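Local coordinates for major centromere autoantigen B (Homo sapiens, PDB 1HLV), which binds the CENP-B box DNA of human centromeres through two helix-turn-helix domains and kinks it, at residues Gly29-Arg34 against Ser40-Ile45; Glu78-Ala83 against Leu105-Glu110; Ile82-Gln87 against Gly97-Glu102. One frame throughout, in Å; residues are numbered along the deposited sequence.

Interaction 1 of 3, residues Gly29-Arg34 against Ser40-Ile45. With nucleotides of chain B; nucleotides of chain A.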
loop_
_atom_site.group_PDB
_atom_site.type_symbol
_atom_site.label_atom_id
_atom_site.label_comp_id
_atom_site.label_asym_id
_atom_site.label_seq_id
_atom_site.Cartn_x
_atom_site.Cartn_y
_atom_site.Cartn_z
ATOM N N GLY C 29 -23.555 -7.802 -12.071
ATOM C CA GLY C 29 -23.021 -8.264 -13.341
ATOM C C GLY C 29 -22.881 -7.117 -14.327
ATOM O O GLY C 29 -22.029 -7.145 -15.214
ATOM N N GLU C 30 -23.722 -6.101 -14.174
ATOM C CA GLU C 30 -23.673 -4.938 -15.053
ATOM C C GLU C 30 -22.436 -4.113 -14.725
ATOM O O GLU C 30 -21.712 -3.677 -15.625
ATOM C CB GLU C 30 -24.936 -4.083 -14.885
ATOM C CG GLU C 30 -24.949 -2.766 -15.667
ATOM C CD GLU C 30 -24.409 -2.899 -17.085
ATOM O OE1 GLU C 30 -24.616 -3.960 -17.720
ATOM O OE2 GLU C 30 -23.784 -1.928 -17.570
ATOM N N ILE C 31 -22.190 -3.901 -13.438
ATOM C CA ILE C 31 -21.017 -3.140 -13.035
ATOM C C ILE C 31 -19.738 -3.895 -13.417
ATOM O O ILE C 31 -18.771 -3.293 -13.892
ATOM C CB ILE C 31 -21.042 -2.847 -11.530
ATOM C CG1 ILE C 31 -22.267 -1.979 -11.216
ATOM C CG2 ILE C 31 -19.754 -2.155 -11.110
ATOM C CD1 ILE C 31 -22.365 -1.516 -9.779
ATOM N N ALA C 32 -19.741 -5.211 -13.235
ATOM C CA ALA C 32 -18.582 -6.012 -13.603
ATOM C C ALA C 32 -18.295 -5.831 -15.096
ATOM O O ALA C 32 -17.138 -5.739 -15.513
ATOM C CB ALA C 32 -18.832 -7.487 -13.296
ATOM N N ARG C 33 -19.353 -5.777 -15.898
ATOM C CA ARG C 33 -19.193 -5.609 -17.335
ATOM C C ARG C 33 -18.560 -4.267 -17.662
ATOM O O ARG C 33 -17.653 -4.189 -18.489
ATOM C CB ARG C 33 -20.537 -5.706 -18.056
ATOM C CG ARG C 33 -20.393 -5.605 -19.569
ATOM C CD ARG C 33 -21.683 -5.161 -20.251
ATOM N NE ARG C 33 -21.496 -3.918 -20.996
ATOM C CZ ARG C 33 -21.572 -2.701 -20.464
ATOM N NH1 ARG C 33 -21.841 -2.553 -19.175
ATOM N NH2 ARG C 33 -21.365 -1.628 -21.219
ATOM N N ARG C 34 -19.048 -3.212 -17.016
ATOM C CA ARG C 34 -18.528 -1.871 -17.241
ATOM C C ARG C 34 -17.025 -1.772 -17.029
ATOM O O ARG C 34 -16.358 -0.964 -17.673
ATOM C CB ARG C 34 -19.216 -0.873 -16.320
ATOM C CG ARG C 34 -20.685 -0.694 -16.592
ATOM C CD ARG C 34 -21.245 0.406 -15.720
ATOM N NE ARG C 34 -22.646 0.660 -16.021
ATOM C CZ ARG C 34 -23.324 1.701 -15.555
ATOM N NH1 ARG C 34 -22.724 2.584 -14.763
ATOM N NH2 ARG C 34 -24.597 1.864 -15.892
ATOM N N SER C 40 -17.013 -12.591 -10.331
ATOM C CA SER C 40 -16.280 -13.241 -9.254
ATOM C C SER C 40 -15.281 -12.224 -8.674
ATOM O O SER C 40 -15.178 -12.052 -7.460
ATOM C CB SER C 40 -15.524 -14.439 -9.831
ATOM O OG SER C 40 -14.767 -15.094 -8.839
ATOM N N THR C 41 -14.552 -11.550 -9.563
ATOM C CA THR C 41 -13.571 -10.555 -9.160
ATOM C C THR C 41 -14.220 -9.354 -8.471
ATOM O O THR C 41 -13.675 -8.821 -7.504
ATOM C CB THR C 41 -12.757 -10.068 -10.380
ATOM O OG1 THR C 41 -12.041 -11.176 -10.939
ATOM C CG2 THR C 41 -11.771 -8.973 -9.977
ATOM N N LEU C 42 -15.382 -8.925 -8.963
ATOM C CA LEU C 42 -16.079 -7.785 -8.361
ATOM C C LEU C 42 -16.518 -8.097 -6.928
ATOM O O LEU C 42 -16.409 -7.249 -6.029
ATOM C CB LEU C 42 -17.304 -7.403 -9.190
ATOM C CG LEU C 42 -18.225 -6.350 -8.560
ATOM C CD1 LEU C 42 -17.467 -5.050 -8.270
ATOM C CD2 LEU C 42 -19.394 -6.099 -9.503
ATOM N N SER C 43 -17.016 -9.313 -6.721
ATOM C CA SER C 43 -17.460 -9.732 -5.399
ATOM C C SER C 43 -16.306 -9.687 -4.400
ATOM O O SER C 43 -16.424 -9.103 -3.317
ATOM C CB SER C 43 -18.028 -11.150 -5.451
ATOM O OG SER C 43 -19.202 -11.205 -6.240
ATOM N N THR C 44 -15.183 -10.299 -4.763
ATOM C CA THR C 44 -14.055 -10.306 -3.853
ATOM C C THR C 44 -13.546 -8.887 -3.585
ATOM O O THR C 44 -13.102 -8.594 -2.477
ATOM C CB THR C 44 -12.938 -11.267 -4.340
ATOM O OG1 THR C 44 -11.656 -10.731 -4.000
ATOM C CG2 THR C 44 -13.040 -11.505 -5.811
ATOM N N ILE C 45 -13.644 -7.996 -4.570
ATOM C CA ILE C 45 -13.233 -6.611 -4.348
ATOM C C ILE C 45 -14.167 -5.979 -3.307
ATOM O O ILE C 45 -13.721 -5.321 -2.359
ATOM C CB ILE C 45 -13.319 -5.768 -5.637
ATOM C CG1 ILE C 45 -12.194 -6.168 -6.603
ATOM C CG2 ILE C 45 -13.257 -4.284 -5.293
ATOM C CD1 ILE C 45 -12.194 -5.380 -7.913
ATOM P P DC B 15 -9.088 -11.693 -12.840
ATOM O OP1 DC B 15 -8.334 -11.702 -14.121
ATOM O OP2 DC B 15 -10.022 -10.574 -12.547
ATOM O "O5'" DC B 15 -9.845 -13.088 -12.718
ATOM C "C5'" DC B 15 -9.180 -14.296 -13.073
ATOM C "C4'" DC B 15 -10.024 -15.492 -12.699
ATOM O "O4'" DC B 15 -10.006 -15.724 -11.269
ATOM C "C3'" DC B 15 -11.500 -15.396 -13.085
ATOM O "O3'" DC B 15 -11.940 -16.700 -13.459
ATOM C "C2'" DC B 15 -12.165 -15.025 -11.769
ATOM C "C1'" DC B 15 -11.341 -15.858 -10.806
ATOM N N1 DC B 15 -11.377 -15.485 -9.380
ATOM C C2 DC B 15 -10.928 -16.425 -8.442
ATOM O O2 DC B 15 -10.532 -17.528 -8.846
ATOM N N3 DC B 15 -10.935 -16.108 -7.126
ATOM C C4 DC B 15 -11.367 -14.906 -6.731
ATOM N N4 DC B 15 -11.338 -14.628 -5.420
ATOM C C5 DC B 15 -11.841 -13.931 -7.664
ATOM C C6 DC B 15 -11.827 -14.262 -8.968
ATOM P P DT A 4 -22.287 -9.747 -4.981
ATOM O OP1 DT A 4 -22.527 -8.549 -4.134
ATOM O OP2 DT A 4 -21.413 -9.645 -6.179
ATOM O "O5'" DT A 4 -21.747 -10.897 -4.032
ATOM C "C5'" DT A 4 -22.651 -11.512 -3.129
ATOM C "C4'" DT A 4 -22.078 -12.792 -2.578
ATOM O "O4'" DT A 4 -22.113 -13.856 -3.561
ATOM C "C3'" DT A 4 -20.638 -12.693 -2.083
ATOM O "O3'" DT A 4 -20.587 -13.216 -0.761
ATOM C "C2'" DT A 4 -19.855 -13.564 -3.058
ATOM C "C1'" DT A 4 -20.894 -14.575 -3.519
ATOM N N1 DT A 4 -20.675 -15.168 -4.857
ATOM C C2 DT A 4 -20.602 -16.542 -4.957
ATOM O O2 DT A 4 -20.667 -17.289 -3.989
ATOM N N3 DT A 4 -20.448 -17.018 -6.237
ATOM C C4 DT A 4 -20.357 -16.275 -7.397
ATOM O O4 DT A 4 -20.250 -16.841 -8.485
ATOM C C5 DT A 4 -20.406 -14.846 -7.218
ATOM C C7 DT A 4 -20.268 -13.964 -8.421
ATOM C C6 DT A 4 -20.566 -14.368 -5.972
ATOM P P DG B 16 -12.423 -16.989 -14.962
ATOM O OP1 DG B 16 -11.247 -16.829 -15.854
ATOM O OP2 DG B 16 -13.657 -16.204 -15.222
ATOM O "O5'" DG B 16 -12.822 -18.527 -14.905
ATOM C "C5'" DG B 16 -11.818 -19.530 -14.773
ATOM C "C4'" DG B 16 -12.299 -20.641 -13.869
ATOM O "O4'" DG B 16 -12.308 -20.215 -12.485
ATOM C "C3'" DG B 16 -13.701 -21.177 -14.153
ATOM O "O3'" DG B 16 -13.676 -22.596 -13.957
ATOM C "C2'" DG B 16 -14.551 -20.507 -13.085
ATOM C "C1'" DG B 16 -13.589 -20.448 -11.908
ATOM N N9 DG B 16 -13.836 -19.378 -10.943
ATOM C C8 DG B 16 -14.171 -18.074 -11.227
ATOM N N7 DG B 16 -14.264 -17.325 -10.161
ATOM C C5 DG B 16 -13.983 -18.185 -9.105
ATOM C C6 DG B 16 -13.924 -17.936 -7.712
ATOM O O6 DG B 16 -14.087 -16.869 -7.112
ATOM N N1 DG B 16 -13.637 -19.091 -6.995
ATOM C C2 DG B 16 -13.426 -20.331 -7.545
ATOM N N2 DG B 16 -13.189 -21.328 -6.668
ATOM N N3 DG B 16 -13.453 -20.576 -8.850
ATOM C C4 DG B 16 -13.741 -19.464 -9.566
#
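A single methyl, CD2 of L42, carries the touch between helix segments 29-34 and 40-45, while three hydroxyls on the same short segment 40-45 hold both strands of the DNA. The methyl lies 3.9 Å from A32 N, tucked against the backbone. Its side-chain partners are A32 CB at 4.1 Å and I31 CB at 4.2 Å, so it rests on the root of both side chains, with the CD1 end of I31 leading off. CG of L42 stands anti to the backbone N (chi1 172°), which sends the branched end across to the other helix, and the main chains come close, with A32 CA 6.1 Å from L42 CA. The DNA side is polar. S40, whose CB points away from segment 29-34, donates through OG to N7 of DG16 of chain B at 2.6 Å, a contact with the base in the major groove. T41 OG1 donates to OP2 of DC15 of chain B at 2.7 Å, and S43 OG reaches OP2 of DT4 of chain A, also at 2.7 Å, so one helix spans the groove between the two backbones. On segment 29-34 itself, E30 OE2 takes both R33 NH1, at 2.6 Å, and R34 NE, which meets the anti lone pair of that oxygen; the oxygen lies 8° out of the R34 guanidinium plane. Helices 28-35 and 39-47 form a helix-turn-helix with the second as recognition helix; helix 10-22 backs the pair, its I16 meeting L42, its V20 meeting I31 and its E19 bridging to R34.

Interaction 2 of 3, residues Glu78-Ala83 against Leu105-Glu110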
loop_
_atom_site.group_PDB
_atom_site.type_symbol
_atom_site.label_atom_id
_atom_site.label_comp_id
_atom_site.label_asym_id
_atom_site.label_seq_id
_atom_site.Cartn_x
_atom_site.Cartn_y
_atom_site.Cartn_z
ATOM N N GLU C 78 9.173 -0.463 10.272
ATOM C CA GLU C 78 8.731 0.592 9.366
ATOM C C GLU C 78 7.662 1.492 9.980
ATOM O O GLU C 78 7.592 2.689 9.679
ATOM C CB GLU C 78 8.210 -0.024 8.071
ATOM C CG GLU C 78 9.330 -0.487 7.166
ATOM C CD GLU C 78 8.839 -1.279 5.978
ATOM O OE1 GLU C 78 7.757 -0.941 5.436
ATOM O OE2 GLU C 78 9.549 -2.231 5.586
ATOM N N GLY C 79 6.833 0.919 10.846
ATOM C CA GLY C 79 5.792 1.700 11.478
ATOM C C GLY C 79 6.421 2.745 12.366
ATOM O O GLY C 79 6.108 3.933 12.267
ATOM N N LEU C 80 7.326 2.299 13.230
ATOM C CA LEU C 80 8.020 3.200 14.142
ATOM C C LEU C 80 8.839 4.264 13.401
ATOM O O LEU C 80 8.810 5.441 13.761
ATOM C CB LEU C 80 8.908 2.379 15.078
ATOM C CG LEU C 80 8.032 1.452 15.940
ATOM C CD1 LEU C 80 8.868 0.382 16.643
ATOM C CD2 LEU C 80 7.248 2.315 16.930
ATOM N N LEU C 81 9.551 3.841 12.357
ATOM C CA LEU C 81 10.377 4.737 11.555
ATOM C C LEU C 81 9.533 5.853 10.933
ATOM O O LEU C 81 9.904 7.031 10.970
ATOM C CB LEU C 81 11.076 3.936 10.450
ATOM C CG LEU C 81 12.192 4.614 9.652
ATOM C CD1 LEU C 81 13.287 5.099 10.597
ATOM C CD2 LEU C 81 12.759 3.630 8.646
ATOM N N ILE C 82 8.395 5.480 10.359
ATOM C CA ILE C 82 7.508 6.459 9.738
ATOM C C ILE C 82 7.045 7.480 10.767
ATOM O O ILE C 82 7.187 8.685 10.560
ATOM C CB ILE C 82 6.273 5.773 9.102
ATOM C CG1 ILE C 82 6.689 5.080 7.805
ATOM C CG2 ILE C 82 5.173 6.787 8.843
ATOM C CD1 ILE C 82 5.602 4.259 7.167
ATOM N N ALA C 83 6.497 6.996 11.876
ATOM C CA ALA C 83 6.019 7.883 12.924
ATOM C C ALA C 83 7.118 8.866 13.289
ATOM O O ALA C 83 6.868 10.062 13.472
ATOM C CB ALA C 83 5.619 7.081 14.145
ATOM N N LEU C 105 18.443 1.264 11.994
ATOM C CA LEU C 105 19.306 0.269 12.616
ATOM C C LEU C 105 19.149 0.283 14.138
ATOM O O LEU C 105 19.290 -0.757 14.785
ATOM C CB LEU C 105 20.763 0.509 12.213
ATOM C CG LEU C 105 21.101 0.147 10.757
ATOM C CD1 LEU C 105 22.547 0.521 10.453
ATOM C CD2 LEU C 105 20.886 -1.350 10.525
ATOM N N ARG C 106 18.847 1.450 14.703
ATOM C CA ARG C 106 18.659 1.571 16.148
ATOM C C ARG C 106 17.331 0.964 16.580
ATOM O O ARG C 106 17.250 0.320 17.622
ATOM C CB ARG C 106 18.688 3.034 16.584
ATOM C CG ARG C 106 20.051 3.682 16.582
ATOM C CD ARG C 106 19.870 5.178 16.739
ATOM N NE ARG C 106 21.123 5.926 16.705
ATOM C CZ ARG C 106 21.186 7.245 16.549
ATOM N NH1 ARG C 106 20.065 7.947 16.406
ATOM N NH2 ARG C 106 22.361 7.867 16.543
ATOM N N ILE C 107 16.287 1.198 15.789
ATOM C CA ILE C 107 14.972 0.656 16.082
ATOM C C ILE C 107 15.072 -0.870 16.000
ATOM O O ILE C 107 14.492 -1.584 16.816
ATOM C CB ILE C 107 13.927 1.177 15.075
ATOM C CG1 ILE C 107 13.790 2.695 15.218
ATOM C CG2 ILE C 107 12.575 0.513 15.307
ATOM C CD1 ILE C 107 12.791 3.330 14.244
ATOM N N ALA C 108 15.832 -1.367 15.030
ATOM C CA ALA C 108 15.990 -2.806 14.872
ATOM C C ALA C 108 16.648 -3.430 16.100
ATOM O O ALA C 108 16.315 -4.553 16.477
ATOM C CB ALA C 108 16.808 -3.123 13.623
ATOM N N GLU C 109 17.581 -2.706 16.711
ATOM C CA GLU C 109 18.270 -3.194 17.900
ATOM C C GLU C 109 17.265 -3.302 19.031
ATOM O O GLU C 109 17.247 -4.288 19.772
ATOM C CB GLU C 109 19.377 -2.232 18.338
ATOM C CG GLU C 109 20.682 -2.341 17.579
ATOM C CD GLU C 109 21.745 -1.377 18.112
ATOM O OE1 GLU C 109 22.102 -1.483 19.313
ATOM O OE2 GLU C 109 22.216 -0.516 17.327
ATOM N N GLU C 110 16.437 -2.272 19.161
ATOM C CA GLU C 110 15.425 -2.229 20.207
ATOM C C GLU C 110 14.389 -3.327 20.061
ATOM O O GLU C 110 13.954 -3.906 21.054
ATOM C CB GLU C 110 14.737 -0.871 20.216
ATOM C CG GLU C 110 15.665 0.240 20.624
ATOM C CD GLU C 110 15.039 1.148 21.649
ATOM O OE1 GLU C 110 14.218 2.006 21.248
ATOM O OE2 GLU C 110 15.358 0.989 22.853
#
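E78 OE2 forms a salt bridge with R129 NH1 and takes a weak hydrogen bond from W122 NE1, tying helix 75-88 to helix 120-129 one turn from where L80 and L81 receive I107. Between the side chains that junction is apolar. I107 reaches from segment 105-110 with its two branches spread: CG2 lies 3.9 Å from L80 CD1, while CD1 goes deeper and stops 3.8 Å from L81 N, over the helix backbone. CG1 of I107 sits anti to the carbonyl carbon (chi1 -64°) and the chain then runs extended, which carries CD1 between L80 and L81, against the backbone of L81. L81 crosses I107 at about a right angle, methyl to methyl, CD1 to CD1 at 4.1 Å. L80 meets I107 at a slant and lies on the exposed margin, whereas L81 and I107 are buried. The main chains stand further off, with L81 CA 7.6 Å from I107 CA. W122 and F126 of helix 120-129 also pack on L81, and L77 touches I107. Such a three-helix core fits the family to which this region belongs, the helix-turn-helix DNA-binding domain of Tc5-type transposases.

Interaction 3 of 3, residues Ile82-Gln87 against Gly97-Glu102. With nucleotides of chain B.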
loop_
_atom_site.group_PDB
_atom_site.type_symbol
_atom_site.label_atom_id
_atom_site.label_comp_id
_atom_site.label_asym_id
_atom_site.label_seq_id
_atom_site.Cartn_x
_atom_site.Cartn_y
_atom_site.Cartn_z
ATOM N N ILE C 82 8.395 5.480 10.359
ATOM C CA ILE C 82 7.508 6.459 9.738
ATOM C C ILE C 82 7.045 7.480 10.767
ATOM O O ILE C 82 7.187 8.685 10.560
ATOM C CB ILE C 82 6.273 5.773 9.102
ATOM C CG1 ILE C 82 6.689 5.080 7.805
ATOM C CG2 ILE C 82 5.173 6.787 8.843
ATOM C CD1 ILE C 82 5.602 4.259 7.167
ATOM N N ALA C 83 6.497 6.996 11.876
ATOM C CA ALA C 83 6.019 7.883 12.924
ATOM C C ALA C 83 7.118 8.866 13.289
ATOM O O ALA C 83 6.868 10.062 13.472
ATOM C CB ALA C 83 5.619 7.081 14.145
ATOM N N TRP C 84 8.338 8.347 13.379
ATOM C CA TRP C 84 9.502 9.146 13.735
ATOM C C TRP C 84 9.824 10.292 12.770
ATOM O O TRP C 84 9.827 11.455 13.174
ATOM C CB TRP C 84 10.724 8.237 13.871
ATOM C CG TRP C 84 12.022 8.984 13.943
ATOM C CD1 TRP C 84 12.540 9.641 15.029
ATOM C CD2 TRP C 84 12.960 9.173 12.874
ATOM N NE1 TRP C 84 13.740 10.224 14.699
ATOM C CE2 TRP C 84 14.023 9.955 13.384
ATOM C CE3 TRP C 84 13.005 8.756 11.534
ATOM C CZ2 TRP C 84 15.122 10.330 12.599
ATOM C CZ3 TRP C 84 14.094 9.126 10.756
ATOM C CH2 TRP C 84 15.141 9.907 11.292
ATOM N N PHE C 85 10.100 9.980 11.504
ATOM C CA PHE C 85 10.434 11.034 10.555
ATOM C C PHE C 85 9.232 11.877 10.163
ATOM O O PHE C 85 9.383 13.013 9.713
ATOM C CB PHE C 85 11.130 10.466 9.299
ATOM C CG PHE C 85 10.228 9.695 8.357
ATOM C CD1 PHE C 85 9.122 10.294 7.759
ATOM C CD2 PHE C 85 10.541 8.386 8.006
ATOM C CE1 PHE C 85 8.346 9.603 6.828
ATOM C CE2 PHE C 85 9.776 7.689 7.077
ATOM C CZ PHE C 85 8.677 8.297 6.486
ATOM N N GLN C 86 8.041 11.320 10.338
ATOM C CA GLN C 86 6.816 12.031 10.002
ATOM C C GLN C 86 6.600 13.140 11.022
ATOM O O GLN C 86 5.870 14.097 10.778
ATOM C CB GLN C 86 5.641 11.063 10.022
ATOM C CG GLN C 86 4.660 11.278 8.906
ATOM C CD GLN C 86 3.808 10.051 8.663
ATOM O OE1 GLN C 86 3.080 9.595 9.551
ATOM N NE2 GLN C 86 3.900 9.502 7.454
ATOM N N GLN C 87 7.257 12.995 12.165
ATOM C CA GLN C 87 7.170 13.963 13.246
ATOM C C GLN C 87 8.174 15.085 12.986
ATOM O O GLN C 87 7.996 16.218 13.445
ATOM C CB GLN C 87 7.472 13.258 14.568
ATOM C CG GLN C 87 7.364 14.121 15.806
ATOM C CD GLN C 87 7.495 13.298 17.078
ATOM O OE1 GLN C 87 8.471 12.564 17.260
ATOM N NE2 GLN C 87 6.510 13.415 17.966
ATOM N N GLY C 97 18.709 11.076 4.290
ATOM C CA GLY C 97 18.742 9.638 4.094
ATOM C C GLY C 97 19.687 8.925 5.038
ATOM O O GLY C 97 19.407 7.820 5.486
ATOM N N ILE C 98 20.812 9.564 5.336
ATOM C CA ILE C 98 21.814 9.007 6.239
ATOM C C ILE C 98 21.266 8.877 7.661
ATOM O O ILE C 98 21.565 7.914 8.367
ATOM C CB ILE C 98 23.099 9.888 6.226
ATOM C CG1 ILE C 98 24.049 9.374 5.150
ATOM C CG2 ILE C 98 23.795 9.872 7.575
ATOM C CD1 ILE C 98 24.476 7.924 5.372
ATOM N N ILE C 99 20.463 9.846 8.079
ATOM C CA ILE C 99 19.881 9.803 9.408
ATOM C C ILE C 99 18.796 8.728 9.448
ATOM O O ILE C 99 18.615 8.045 10.456
ATOM C CB ILE C 99 19.277 11.166 9.786
ATOM C CG1 ILE C 99 20.376 12.232 9.768
ATOM C CG2 ILE C 99 18.651 11.101 11.154
ATOM C CD1 ILE C 99 21.571 11.906 10.653
ATOM N N LEU C 100 18.087 8.572 8.337
ATOM C CA LEU C 100 17.027 7.585 8.242
ATOM C C LEU C 100 17.581 6.180 8.440
ATOM O O LEU C 100 17.034 5.397 9.215
ATOM C CB LEU C 100 16.352 7.667 6.875
ATOM C CG LEU C 100 15.097 6.820 6.697
ATOM C CD1 LEU C 100 13.900 7.610 7.175
ATOM C CD2 LEU C 100 14.918 6.464 5.240
ATOM N N LYS C 101 18.666 5.857 7.745
ATOM C CA LYS C 101 19.252 4.523 7.856
ATOM C C LYS C 101 19.829 4.250 9.233
ATOM O O LYS C 101 19.867 3.109 9.695
ATOM C CB LYS C 101 20.348 4.338 6.812
ATOM C CG LYS C 101 21.049 3.007 6.916
ATOM C CD LYS C 101 22.011 2.813 5.774
ATOM C CE LYS C 101 22.696 1.464 5.867
ATOM N NZ LYS C 101 23.623 1.246 4.722
ATOM N N GLU C 102 20.281 5.311 9.884
ATOM C CA GLU C 102 20.868 5.220 11.211
ATOM C C GLU C 102 19.769 4.906 12.226
ATOM O O GLU C 102 19.913 4.031 13.089
ATOM C CB GLU C 102 21.531 6.552 11.529
ATOM C CG GLU C 102 22.288 6.628 12.823
ATOM C CD GLU C 102 22.930 7.991 12.985
ATOM O OE1 GLU C 102 23.779 8.347 12.133
ATOM O OE2 GLU C 102 22.580 8.713 13.947
ATOM P P DA B 2 21.157 8.902 0.909
ATOM O OP1 DA B 2 20.358 10.090 1.308
ATOM O OP2 DA B 2 21.121 7.668 1.737
ATOM O "O5'" DA B 2 20.728 8.525 -0.575
ATOM C "C5'" DA B 2 20.689 9.535 -1.575
ATOM C "C4'" DA B 2 20.442 8.922 -2.931
ATOM O "O4'" DA B 2 21.549 8.046 -3.259
ATOM C "C3'" DA B 2 19.168 8.080 -3.068
ATOM O "O3'" DA B 2 18.514 8.427 -4.294
ATOM C "C2'" DA B 2 19.689 6.652 -3.114
ATOM C "C1'" DA B 2 21.042 6.832 -3.781
ATOM N N9 DA B 2 22.027 5.781 -3.514
ATOM C C8 DA B 2 22.405 5.264 -2.298
ATOM N N7 DA B 2 23.305 4.315 -2.384
ATOM C C5 DA B 2 23.544 4.204 -3.748
ATOM C C6 DA B 2 24.404 3.377 -4.493
ATOM N N6 DA B 2 25.230 2.484 -3.948
ATOM N N1 DA B 2 24.394 3.506 -5.834
ATOM C C2 DA B 2 23.585 4.421 -6.381
ATOM N N3 DA B 2 22.741 5.266 -5.788
ATOM C C4 DA B 2 22.765 5.101 -4.454
#
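W84 meets segment 97-102 with the edge of its indole, and I99 and L100 both come up near the plane of the ring. CG2 of I99 lies 3.7 Å from W84 CH2, the two side chains crossing at about a right angle. Next along the same edge, L100 CD1 stands 3.9 Å from W84 CZ3. The torsion of W84 (chi1 168°, CG anti to the backbone N) extends the indole across the space between the helices, so its six-membered ring does the touching. L100 starts out to one side, but its CD1 turns inward and is shared by two aromatics, packing also on F85 CD2 at 3.5 Å. F85 meets the leucine obliquely; with CG between the backbone N and the carbonyl carbon (chi1 72°), its ring is held back over its own helix, one face towards I82 O, and its CD2 side meets L100. The axes of the two segments pass 11.4 Å apart, running roughly antiparallel at 148°, a separation bridged by W84, F85 and L100. At the start of the second helix, G97 CA comes within 3.3 Å of OP1 of DA2 of chain B, so this helix begins against the DNA backbone. K103, further along helix 97-111, makes a cation-pi contact with W84. Helix 120-129 packs against the same pair, F126 on F85 and L123 and R127 on L100, so helices 75-88, 97-111 and 120-129 meet round these side chains.

In the fold
Interaction 1 comes first along the chain and lies on the opposite side of its centre from the others, about 40 Å from interaction 2 and 41 Å from interaction 3, centre to centre. It joins helices 28-35 and 39-47 of the N-terminal domain. Interactions 2 and 3 join helices 75-88 and 97-111 in the Tc5-transposase-like domain, share I82 and A83, touch where L81 CD1 packs on L100 O, and have centres about 8 Å apart; as the helices run roughly antiparallel, the segment nearer the start of one faces that nearer the end of the other. The two separate helical units both approach DNA, consistent with a bipartite grip on the CENP-B box.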